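Local structure of carboxylesterase (Uncultured bacterium, 5GMX) at residues P150-P154 with G155-G159. The protein hydrolyses carboxylic esters as a family VIII carboxylesterase of beta-lactamase-like fold and also acts on oxyimino cephalosporins. Sequence-based numbering, arbitrary orientation.
Sequences PFFEP and GTANG
Phe152 and Ala157 flank a type II turn, Glu153 to Thr156, and meet in the loop joining helix 138-146 to helix 165-175. Phe152 CG sits between the backbone N and the carbonyl carbon (chi1 50°), which turns the ring towards Ala157 and Gly159. From CB outward, Phe152 CG lies 4.1 Å from Ala157 CB and Phe152 CD1 nearer, at 3.8 Å. Phe152 CE1 meets Ala157 O at 3.1 Å, and Phe152 CZ, at the tip, comes to 3.6 Å from Gly159 N. The methyl of Ala157 stands over one ring face, 17° off the normal, as a CH-pi contact. In the turn, Gly155 adopts a positive phi that would jam a CB against Pro154 O. Glu153 O accepts two hydrogen bonds from one residue: Thr156 N at 3.1 Å and Thr156 OG1 at 2.6 Å, both donors tilted out of the carbonyl plane. Thr156 CG2 packs 3.9 Å from Glu153 CG, the side chains crossing at about a right angle. Beyond the turn, Asn158 ND2 is hydrogen-bonded to Asp311 OD2, and Gly159 leads into Tyr160 of the phenylmethanesulfonic acid pocket. The chemistry is thus divided: a doubly gripped carbonyl fixes the bend, while apolar contact seats the aromatic ring beside Ala157 O, which is buried without a hydrogen-bond partner.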
# COMPACT_ATOMS: atom_id res chain seq x y z
N PRO A 150 16.90 4.35 17.55
CA PRO A 150 15.78 3.39 17.52
C PRO A 150 15.11 3.19 18.88
O PRO A 150 15.77 3.28 19.92
CB PRO A 150 16.45 2.09 17.06
CG PRO A 150 17.71 2.51 16.38
CD PRO A 150 18.16 3.73 17.11
N PHE A 151 13.82 2.90 18.86
CA PHE A 151 13.05 2.66 20.08
C PHE A 151 13.37 1.30 20.68
O PHE A 151 13.23 1.10 21.88
CB PHE A 151 11.55 2.75 19.79
CG PHE A 151 11.11 4.10 19.37
CD1 PHE A 151 11.07 5.14 20.28
CD2 PHE A 151 10.72 4.35 18.06
CE1 PHE A 151 10.66 6.40 19.90
CE2 PHE A 151 10.31 5.61 17.67
CZ PHE A 151 10.27 6.64 18.59
N PHE A 152 13.75 0.35 19.84
CA PHE A 152 14.18 -0.96 20.31
C PHE A 152 15.39 -1.38 19.49
O PHE A 152 15.70 -0.76 18.48
CB PHE A 152 13.05 -2.00 20.21
CG PHE A 152 12.36 -2.06 18.85
CD1 PHE A 152 12.93 -2.75 17.79
CD2 PHE A 152 11.13 -1.44 18.65
CE1 PHE A 152 12.28 -2.82 16.55
CE2 PHE A 152 10.48 -1.50 17.42
CZ PHE A 152 11.06 -2.19 16.36
N GLU A 153 16.09 -2.41 19.95
CA GLU A 153 17.25 -2.89 19.21
C GLU A 153 16.83 -3.45 17.84
O GLU A 153 15.97 -4.32 17.77
CB GLU A 153 17.97 -3.96 20.01
CG GLU A 153 19.22 -4.46 19.33
CD GLU A 153 19.98 -5.44 20.18
OE1 GLU A 153 19.55 -5.71 21.31
OE2 GLU A 153 21.02 -5.94 19.72
N PRO A 154 17.45 -2.95 16.76
CA PRO A 154 17.04 -3.36 15.41
C PRO A 154 17.14 -4.87 15.21
O PRO A 154 18.11 -5.48 15.65
CB PRO A 154 18.03 -2.63 14.51
CG PRO A 154 18.42 -1.41 15.30
CD PRO A 154 18.48 -1.90 16.73
N GLY A 155 16.13 -5.47 14.58
CA GLY A 155 16.12 -6.90 14.32
C GLY A 155 15.58 -7.76 15.45
O GLY A 155 15.41 -8.97 15.27
N THR A 156 15.28 -7.16 16.60
CA THR A 156 14.81 -7.94 17.76
C THR A 156 13.32 -7.81 18.00
O THR A 156 12.77 -8.47 18.88
CB THR A 156 15.54 -7.52 19.06
OG1 THR A 156 15.20 -6.16 19.37
CG2 THR A 156 17.04 -7.61 18.90
N ALA A 157 12.67 -6.96 17.21
CA ALA A 157 11.23 -6.74 17.31
C ALA A 157 10.76 -6.06 16.04
O ALA A 157 11.57 -5.56 15.27
CB ALA A 157 10.88 -5.89 18.52
N ASN A 158 9.45 -6.05 15.82
CA ASN A 158 8.87 -5.26 14.74
C ASN A 158 7.87 -4.27 15.31
O ASN A 158 7.14 -4.58 16.25
CB ASN A 158 8.21 -6.15 13.67
CG ASN A 158 7.46 -7.33 14.27
OD1 ASN A 158 8.06 -8.35 14.61
ND2 ASN A 158 6.14 -7.21 14.37
N GLY A 159 7.91 -3.05 14.79
CA GLY A 159 7.00 -2.00 15.20
C GLY A 159 6.60 -1.24 13.94
O GLY A 159 7.42 -0.55 13.35